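Long-range contacts in glucanase (Clostridium thermocellum, PDB 5GXX), which probably hydrolyses internal beta-1,4-glucosidic bonds of cellulose as a family 9 endoglucanase of the clostridial cellulosome: residues F448-I453 with L466-S471; R364-T369 with E378-V383; V383-L388 with F437-Q442. The protein carries 1 engineered substitution. All blocks are in the same frame, centred on the assembly; numbering follows the deposited sequence.

In the fold
Along the chain, interaction 2 closes first, then interaction 3, which shares V383 with it, and last interaction 1. The first two have centres 11 Å apart and touch through H382 and E441. Interaction 1 lies in the cellulose-binding domain, on the hairpin of strands 447-456 and 460-469, with its centre about 20 Å from that of interaction 2 and 28 Å from that of interaction 3. Even so, it meets interaction 2, because R381 bonds to the carbonyl of R470. Segment 437-442 follows helix 412-429 and leads towards strand 447-456. The set therefore spans the junction of the catalytic and binding domains, consistent with a fixed mutual orientation of the two.

Interaction 1 of 3, residues F448-I453 with L466-S471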
loop_
_atom_site.group_PDB
_atom_site.type_symbol
_atom_site.label_atom_id
_atom_site.label_comp_id
_atom_site.label_asym_id
_atom_site.label_seq_id
_atom_site.Cartn_x
_atom_site.Cartn_y
_atom_site.Cartn_z
ATOM N N PHE A 448 -2.151 -8.671 24.480
ATOM C CA PHE A 448 -3.484 -8.142 24.733
ATOM C C PHE A 448 -4.179 -7.840 23.413
ATOM O O PHE A 448 -3.515 -7.650 22.395
ATOM C CB PHE A 448 -3.398 -6.873 25.591
ATOM C CG PHE A 448 -2.534 -5.801 25.002
ATOM C CD1 PHE A 448 -3.083 -4.830 24.173
ATOM C CD2 PHE A 448 -1.183 -5.737 25.319
ATOM C CE1 PHE A 448 -2.291 -3.831 23.628
ATOM C CE2 PHE A 448 -0.389 -4.743 24.782
ATOM C CZ PHE A 448 -0.946 -3.782 23.941
ATOM N N VAL A 449 -5.503 -7.778 23.449
ATOM C CA VAL A 449 -6.273 -7.288 22.305
ATOM C C VAL A 449 -6.614 -5.801 22.418
ATOM O O VAL A 449 -7.011 -5.326 23.489
ATOM C CB VAL A 449 -7.579 -8.077 22.174
ATOM C CG1 VAL A 449 -8.462 -7.472 21.089
ATOM C CG2 VAL A 449 -7.271 -9.532 21.902
ATOM N N GLU A 450 -6.476 -5.095 21.299
ATOM C CA GLU A 450 -7.084 -3.792 21.117
ATOM C C GLU A 450 -8.280 -4.025 20.198
ATOM O O GLU A 450 -8.140 -4.692 19.176
ATOM C CB GLU A 450 -6.125 -2.822 20.434
ATOM C CG GLU A 450 -4.818 -2.583 21.191
ATOM C CD GLU A 450 -3.824 -1.771 20.381
ATOM O OE1 GLU A 450 -3.347 -2.264 19.333
ATOM O OE2 GLU A 450 -3.517 -0.636 20.808
ATOM N N ALA A 451 -9.439 -3.479 20.556
ATOM C CA ALA A 451 -10.651 -3.695 19.760
ATOM C C ALA A 451 -11.470 -2.428 19.592
ATOM O O ALA A 451 -11.319 -1.480 20.353
ATOM C CB ALA A 451 -11.500 -4.796 20.378
ATOM N N ALA A 452 -12.311 -2.412 18.560
ATOM C CA ALA A 452 -13.222 -1.315 18.281
ATOM C C ALA A 452 -14.459 -1.906 17.625
ATOM O O ALA A 452 -14.414 -2.963 16.980
ATOM C CB ALA A 452 -12.582 -0.272 17.371
ATOM N N ILE A 453 -15.578 -1.217 17.828
ATOM C CA ILE A 453 -16.780 -1.509 17.058
ATOM C C ILE A 453 -16.521 -1.007 15.643
ATOM O O ILE A 453 -16.339 0.195 15.414
ATOM C CB ILE A 453 -18.017 -0.837 17.662
ATOM C CG1 ILE A 453 -18.236 -1.348 19.084
ATOM C CG2 ILE A 453 -19.233 -1.104 16.778
ATOM C CD1 ILE A 453 -18.989 -0.375 19.976
ATOM N N LEU A 466 -7.125 -6.323 17.167
ATOM C CA LEU A 466 -5.687 -6.427 16.956
ATOM C C LEU A 466 -5.092 -7.201 18.122
ATOM O O LEU A 466 -5.097 -6.713 19.249
ATOM C CB LEU A 466 -5.063 -5.030 16.915
ATOM C CG LEU A 466 -4.926 -4.425 15.515
ATOM C CD1 LEU A 466 -6.282 -4.141 14.863
ATOM C CD2 LEU A 466 -4.089 -3.144 15.641
ATOM N N LEU A 467 -4.613 -8.410 17.849
ATOM C CA LEU A 467 -3.931 -9.196 18.888
ATOM C C LEU A 467 -2.461 -8.775 18.903
ATOM O O LEU A 467 -1.738 -8.944 17.915
ATOM C CB LEU A 467 -4.070 -10.695 18.632
ATOM C CG LEU A 467 -3.334 -11.577 19.658
ATOM C CD1 LEU A 467 -3.814 -11.351 21.090
ATOM C CD2 LEU A 467 -3.433 -13.051 19.284
ATOM N N ASN A 468 -2.047 -8.209 20.032
ATOM C CA ASN A 468 -0.742 -7.569 20.206
ATOM C C ASN A 468 0.294 -8.469 20.889
ATOM O O ASN A 468 -0.002 -9.123 21.883
ATOM C CB ASN A 468 -0.878 -6.307 21.071
ATOM C CG ASN A 468 -1.407 -5.107 20.309
ATOM O OD1 ASN A 468 -0.686 -4.134 20.093
ATOM N ND2 ASN A 468 -2.688 -5.138 19.949
ATOM N N ASN A 469 1.517 -8.443 20.371
ATOM C CA ASN A 469 2.705 -8.883 21.112
ATOM C C ASN A 469 3.676 -7.723 21.276
ATOM O O ASN A 469 4.479 -7.433 20.380
ATOM C CB ASN A 469 3.404 -10.042 20.392
ATOM C CG ASN A 469 4.650 -10.541 21.127
ATOM O OD1 ASN A 469 5.074 -9.953 22.124
ATOM N ND2 ASN A 469 5.263 -11.601 20.611
ATOM N N ARG A 470 3.586 -7.084 22.438
ATOM C CA ARG A 470 4.519 -6.031 22.842
ATOM C C ARG A 470 5.328 -6.524 24.037
ATOM O O ARG A 470 5.635 -5.771 24.973
ATOM C CB ARG A 470 3.803 -4.720 23.141
ATOM C CG ARG A 470 2.814 -4.278 22.059
ATOM C CD ARG A 470 2.303 -2.885 22.368
ATOM N NE ARG A 470 1.150 -2.584 21.523
ATOM C CZ ARG A 470 0.439 -1.460 21.558
ATOM N NH1 ARG A 470 0.775 -0.458 22.364
ATOM N NH2 ARG A 470 -0.603 -1.331 20.741
ATOM N N SER A 471 5.668 -7.806 24.008
ATOM C CA SER A 471 6.445 -8.398 25.111
ATOM C C SER A 471 7.806 -7.744 25.325
ATOM O O SER A 471 8.393 -7.206 24.393
ATOM C CB SER A 471 6.601 -9.911 24.926
ATOM O OG SER A 471 7.282 -10.228 23.718
#
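The F448 ring carries the CB of N468 over the centre of one face, 3.8 Å from its centroid, and meets E450 CG at its edge. The N468 amide lies nearly parallel to the ring, 11° between planes, which makes this a stacked pair. R470 has F448 CZ over one face of its guanidinium, 3.4 Å above the plane. At the guanidinium edge NE and NH2 both grip N468 OD1, at 2.8 and 2.9 Å, from the same face of the amide. E450 OE2 forms a salt bridge with R470 NH2 at 3.0 Å, the carboxylate turned 85° to the guanidinium. N468 ND2 then gives one bond to E450 OE1 and one to L466 O, so both ends of the amide are held and its rotation is fixed. K582 adds a cation-pi contact to F448. On the other face of the sheet, V449 CG2 touches L467 CD1 at 4.0 Å. Beneath this network, E450 and L466 are joined by N-to-O bonds in both directions. Such pairing is that of antiparallel strands, and because 447-456 and 460-469 follow each other across a short turn, they form a beta hairpin of the cellulose-binding domain, whose family folds as a beta-sandwich.

Interaction 2 of 3, residues R364-T369 with E378-V383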
loop_
_atom_site.group_PDB
_atom_site.type_symbol
_atom_site.label_atom_id
_atom_site.label_comp_id
_atom_site.label_asym_id
_atom_site.label_seq_id
_atom_site.Cartn_x
_atom_site.Cartn_y
_atom_site.Cartn_z
ATOM N N ARG A 364 18.914 -0.984 22.258
ATOM C CA ARG A 364 17.654 -1.510 21.730
ATOM C C ARG A 364 16.857 -2.351 22.722
ATOM O O ARG A 364 15.657 -2.145 22.919
ATOM C CB ARG A 364 17.972 -2.364 20.499
ATOM C CG ARG A 364 18.223 -1.519 19.255
ATOM C CD ARG A 364 18.984 -2.329 18.225
ATOM N NE ARG A 364 19.353 -1.600 17.007
ATOM C CZ ARG A 364 20.436 -0.836 16.894
ATOM N NH1 ARG A 364 21.264 -0.669 17.920
ATOM N NH2 ARG A 364 20.687 -0.198 15.751
ATOM N N THR A 365 17.547 -3.288 23.359
ATOM C CA THR A 365 16.834 -4.236 24.195
ATOM C C THR A 365 16.446 -3.609 25.523
ATOM O O THR A 365 15.372 -3.930 26.045
ATOM C CB THR A 365 17.617 -5.549 24.338
ATOM O OG1 THR A 365 17.798 -6.113 23.031
ATOM C CG2 THR A 365 16.848 -6.577 25.169
ATOM N N ALA A 366 17.236 -2.655 26.015
ATOM C CA ALA A 366 16.819 -1.953 27.235
ATOM C C ALA A 366 15.621 -1.043 26.985
ATOM O O ALA A 366 14.806 -0.796 27.879
ATOM C CB ALA A 366 17.969 -1.150 27.824
ATOM N N HIS A 367 15.510 -0.532 25.762
ATOM C CA HIS A 367 14.411 0.330 25.356
ATOM C C HIS A 367 13.083 -0.427 25.349
ATOM O O HIS A 367 12.120 0.020 25.982
ATOM C CB HIS A 367 14.736 0.934 23.988
ATOM C CG HIS A 367 13.658 1.808 23.428
ATOM N ND1 HIS A 367 13.423 1.912 22.072
ATOM C CD2 HIS A 367 12.746 2.608 24.032
ATOM C CE1 HIS A 367 12.417 2.746 21.867
ATOM N NE2 HIS A 367 11.991 3.183 23.040
ATOM N N GLY A 368 13.049 -1.534 24.614
ATOM C CA GLY A 368 11.855 -2.366 24.563
ATOM C C GLY A 368 10.770 -1.853 23.632
ATOM O O GLY A 368 9.609 -1.784 24.026
ATOM N N THR A 369 11.129 -1.481 22.406
ATOM C CA THR A 369 10.090 -1.173 21.436
ATOM C C THR A 369 9.368 -2.416 20.897
ATOM O O THR A 369 9.791 -3.564 21.092
ATOM C CB THR A 369 10.634 -0.309 20.291
ATOM O OG1 THR A 369 9.532 0.240 19.558
ATOM C CG2 THR A 369 11.512 -1.151 19.375
ATOM N N GLU A 378 8.357 6.224 24.686
ATOM C CA GLU A 378 9.121 7.440 24.956
ATOM C C GLU A 378 10.034 7.324 26.173
ATOM O O GLU A 378 10.980 8.103 26.316
ATOM C CB GLU A 378 8.203 8.657 25.076
ATOM C CG GLU A 378 7.238 8.604 26.240
ATOM C CD GLU A 378 6.414 9.872 26.396
ATOM O OE1 GLU A 378 6.212 10.604 25.401
ATOM O OE2 GLU A 378 5.972 10.128 27.539
ATOM N N LYS A 379 9.743 6.361 27.043
ATOM C CA LYS A 379 10.613 6.003 28.165
ATOM C C LYS A 379 11.078 4.571 27.985
ATOM O O LYS A 379 10.319 3.722 27.514
ATOM C CB LYS A 379 9.875 6.129 29.507
ATOM C CG LYS A 379 9.574 7.563 29.898
ATOM C CD LYS A 379 8.687 7.617 31.138
ATOM C CE LYS A 379 8.334 9.064 31.481
ATOM N NZ LYS A 379 9.428 9.762 32.217
ATOM N N HIS A 380 12.326 4.298 28.348
ATOM C CA HIS A 380 12.820 2.914 28.295
ATOM C C HIS A 380 12.019 2.033 29.251
ATOM O O HIS A 380 11.707 2.417 30.392
ATOM C CB HIS A 380 14.283 2.825 28.735
ATOM C CG HIS A 380 15.254 3.196 27.662
ATOM N ND1 HIS A 380 14.938 4.103 26.673
ATOM C CD2 HIS A 380 16.515 2.775 27.411
ATOM C CE1 HIS A 380 15.979 4.249 25.871
ATOM N NE2 HIS A 380 16.946 3.454 26.295
ATOM N N ARG A 381 11.739 0.818 28.794
ATOM C CA ARG A 381 11.039 -0.146 29.638
ATOM C C ARG A 381 11.937 -0.820 30.671
ATOM O O ARG A 381 11.426 -1.313 31.686
ATOM C CB ARG A 381 10.294 -1.168 28.780
ATOM C CG ARG A 381 9.131 -0.495 28.052
ATOM C CD ARG A 381 8.595 -1.357 26.907
ATOM N NE ARG A 381 7.388 -2.101 27.220
ATOM C CZ ARG A 381 6.848 -3.005 26.406
ATOM N NH1 ARG A 381 7.432 -3.324 25.256
ATOM N NH2 ARG A 381 5.741 -3.633 26.775
ATOM N N HIS A 382 13.250 -0.802 30.433
ATOM C CA HIS A 382 14.217 -1.475 31.307
ATOM C C HIS A 382 15.353 -0.575 31.735
ATOM O O HIS A 382 15.669 0.386 31.042
ATOM C CB HIS A 382 14.790 -2.720 30.635
ATOM C CG HIS A 382 13.730 -3.551 29.986
ATOM N ND1 HIS A 382 12.715 -4.133 30.715
ATOM C CD2 HIS A 382 13.480 -3.826 28.683
ATOM C CE1 HIS A 382 11.883 -4.736 29.881
ATOM N NE2 HIS A 382 12.342 -4.596 28.646
ATOM N N VAL A 383 15.959 -0.913 32.872
ATOM C CA VAL A 383 17.080 -0.130 33.398
ATOM C C VAL A 383 18.384 -0.815 33.029
ATOM O O VAL A 383 18.648 -1.925 33.481
ATOM C CB VAL A 383 17.036 0.003 34.928
ATOM C CG1 VAL A 383 18.157 0.912 35.434
ATOM C CG2 VAL A 383 15.694 0.574 35.337
HETATM O O HOH W 1 7.696 -4.899 22.794
#
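R381 NH1 is held by two partners: it donates to G368 O at 2.9 Å, close to straight at 162°, and to a water that also reaches T369 O. The acceptor G368 O lies near the guanidinium plane, at its edge. The R381 chain is bent by rotation about its CG-CD bond (chi3 100°), which swings the terminal group round to this carbonyl after CB and CG have passed close to H367 O. Its other terminal nitrogen, NH2, bonds to R470 O and makes a salt bridge with D444.

Two backbone bonds set the main chains together. R381 N gives a nearly straight bond (168°) to H367 O, 2.9 Å away, although it approaches from above the plane of that carbonyl. H382 N donates to A366 O at 3.0 Å. The short helix thus presents successive carbonyls to the loop, and G368, which leaves the helix with positive phi, adds the third. H382 also brings CD2 to within 3.2 Å of T365 O, which lies at the edge of its ring.

The two remaining histidines meet through carbon. H367 CA sits over the face of the H380 ring, 3.8 Å from its centroid, while the rings themselves meet obliquely. Their polar ends have outside partners: H367 NE2 bonds to P377 O and H380 NE2 to P361 O. H382 ND1 reaches E441.

The helix 364-367 begins at the arginine that closes the H-x-R sequence of the family 9 signature. The contact ties this helix to the loop that runs on to helix 412-429, and R381 extends it to R470, just past the end of strand 460-469.

Interaction 3 of 3, residues V383-L388 with F437-Q442; sequences VLYGAL and FPPPEQ
V383 and Y385 face the proline-rich run 437-442 across backbones that stay well apart, with V383 CA and E441 CA 8.2 Å from each other. A type II beta turn spans L384 to A387, with G386 at positive phi (89°), and L384 also centres an inverse gamma turn. Opposite, a cis peptide bond precedes P438, and P438 to E441 have polyproline-II-like backbone angles, an extended course leading out of the catalytic domain into its linker.

Y385 forms the hub. F437 directs its CE1 edge at the centre of one tyrosine face in an edge-to-face stack, planes at 77° and centroids 4.9 Å apart. V383 CG1 covers the opposite face, so the ring is sandwiched between a neighbour in its own segment and a residue across the contact. Further along, P438 CB approaches Y385 CE2 at 4.2 Å. F437 has a second edge-to-face partner in Y16 of helix 7-20.

E441 reaches back through an extended chain: its OE2 accepts from V383 N at 3.0 Å, met from above the carboxylate plane. OE1 is engaged by H382 and W473. At the outer end of the tyrosine, its OH lies 3.5 Å from P439 CG and 2.7 Å from a water that donates to P439 O.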
loop_
_atom_site.group_PDB
_atom_site.type_symbol
_atom_site.label_atom_id
_atom_site.label_comp_id
_atom_site.label_asym_id
_atom_site.label_seq_id
_atom_site.Cartn_x
_atom_site.Cartn_y
_atom_site.Cartn_z
ATOM N N VAL A 383 15.959 -0.913 32.872
ATOM C CA VAL A 383 17.080 -0.130 33.398
ATOM C C VAL A 383 18.384 -0.815 33.029
ATOM O O VAL A 383 18.648 -1.925 33.481
ATOM C CB VAL A 383 17.036 0.003 34.928
ATOM C CG1 VAL A 383 18.157 0.912 35.434
ATOM C CG2 VAL A 383 15.694 0.574 35.337
ATOM N N LEU A 384 19.188 -0.158 32.200
ATOM C CA LEU A 384 20.484 -0.713 31.790
ATOM C C LEU A 384 21.553 -0.387 32.848
ATOM O O LEU A 384 22.530 0.351 32.619
ATOM C CB LEU A 384 20.879 -0.169 30.404
ATOM C CG LEU A 384 22.107 -0.799 29.741
ATOM C CD1 LEU A 384 21.863 -2.227 29.241
ATOM C CD2 LEU A 384 22.511 0.081 28.553
ATOM N N TYR A 385 21.388 -0.985 34.021
ATOM C CA TYR A 385 22.261 -0.634 35.135
ATOM C C TYR A 385 23.722 -0.765 34.775
ATOM O O TYR A 385 24.187 -1.783 34.213
ATOM C CB TYR A 385 22.035 -1.503 36.379
ATOM C CG TYR A 385 20.767 -1.220 37.143
ATOM C CD1 TYR A 385 20.663 -0.104 37.981
ATOM C CD2 TYR A 385 19.686 -2.092 37.056
ATOM C CE1 TYR A 385 19.500 0.140 38.698
ATOM C CE2 TYR A 385 18.521 -1.852 37.780
ATOM C CZ TYR A 385 18.430 -0.736 38.592
ATOM O OH TYR A 385 17.265 -0.523 39.294
ATOM N N GLY A 386 24.452 0.271 35.185
ATOM C CA GLY A 386 25.899 0.212 35.084
ATOM C C GLY A 386 26.538 0.685 33.794
ATOM O O GLY A 386 27.760 0.786 33.721
ATOM N N ALA A 387 25.735 0.927 32.761
ATOM C CA ALA A 387 26.292 1.334 31.477
ATOM C C ALA A 387 26.883 2.734 31.534
ATOM O O ALA A 387 26.159 3.687 31.822
ATOM C CB ALA A 387 25.215 1.262 30.390
ATOM N N LEU A 388 28.181 2.828 31.237
ATOM C CA LEU A 388 28.844 4.132 31.062
ATOM C C LEU A 388 28.496 4.661 29.676
ATOM O O LEU A 388 28.848 4.023 28.683
ATOM C CB LEU A 388 30.357 4.012 31.226
ATOM C CG LEU A 388 31.171 5.310 31.097
ATOM C CD1 LEU A 388 30.893 6.263 32.267
ATOM C CD2 LEU A 388 32.633 4.940 31.099
ATOM N N PHE A 437 19.726 -6.238 44.837
ATOM C CA PHE A 437 19.983 -5.745 43.484
ATOM C C PHE A 437 19.987 -6.875 42.447
ATOM O O PHE A 437 20.592 -7.928 42.667
ATOM C CB PHE A 437 21.275 -4.905 43.442
ATOM C CG PHE A 437 21.678 -4.521 42.047
ATOM C CD1 PHE A 437 21.110 -3.424 41.423
ATOM C CD2 PHE A 437 22.550 -5.332 41.335
ATOM C CE1 PHE A 437 21.456 -3.099 40.102
ATOM C CE2 PHE A 437 22.862 -5.040 40.009
ATOM C CZ PHE A 437 22.328 -3.927 39.401
ATOM N N PRO A 438 19.288 -6.690 41.314
ATOM C CA PRO A 438 18.453 -5.562 40.916
ATOM C C PRO A 438 17.038 -5.716 41.466
ATOM O O PRO A 438 16.566 -6.842 41.595
ATOM C CB PRO A 438 18.417 -5.695 39.394
ATOM C CG PRO A 438 18.475 -7.182 39.185
ATOM C CD PRO A 438 19.450 -7.664 40.219
ATOM N N PRO A 439 16.364 -4.597 41.766
ATOM C CA PRO A 439 14.972 -4.594 42.187
ATOM C C PRO A 439 14.069 -4.882 40.989
ATOM O O PRO A 439 14.450 -4.591 39.850
ATOM C CB PRO A 439 14.765 -3.161 42.679
ATOM C CG PRO A 439 15.730 -2.356 41.902
ATOM C CD PRO A 439 16.930 -3.237 41.727
ATOM N N PRO A 440 12.894 -5.475 41.240
ATOM C CA PRO A 440 11.993 -5.836 40.147
ATOM C C PRO A 440 11.457 -4.588 39.459
ATOM O O PRO A 440 11.222 -3.563 40.098
ATOM C CB PRO A 440 10.860 -6.612 40.837
ATOM C CG PRO A 440 11.361 -6.932 42.204
ATOM C CD PRO A 440 12.378 -5.885 42.556
ATOM N N GLU A 441 11.276 -4.678 38.145
ATOM C CA GLU A 441 10.739 -3.571 37.364
ATOM C C GLU A 441 9.217 -3.540 37.400
ATOM O O GLU A 441 8.570 -4.579 37.535
ATOM C CB GLU A 441 11.202 -3.689 35.905
ATOM C CG GLU A 441 12.683 -3.365 35.766
ATOM C CD GLU A 441 13.231 -3.478 34.345
ATOM O OE1 GLU A 441 12.536 -3.938 33.410
ATOM O OE2 GLU A 441 14.398 -3.088 34.156
ATOM N N GLN A 442 8.674 -2.332 37.281
ATOM C CA GLN A 442 7.268 -2.133 36.950
ATOM C C GLN A 442 7.054 -2.571 35.506
ATOM O O GLN A 442 7.714 -2.068 34.600
ATOM C CB GLN A 442 6.909 -0.649 37.100
ATOM C CG GLN A 442 5.454 -0.301 36.785
ATOM C CD GLN A 442 4.456 -1.093 37.610
ATOM O OE1 GLN A 442 3.645 -1.844 37.065
ATOM N NE2 GLN A 442 4.518 -0.941 38.932
HETATM O O HOH W 2 15.177 -1.953 38.396
#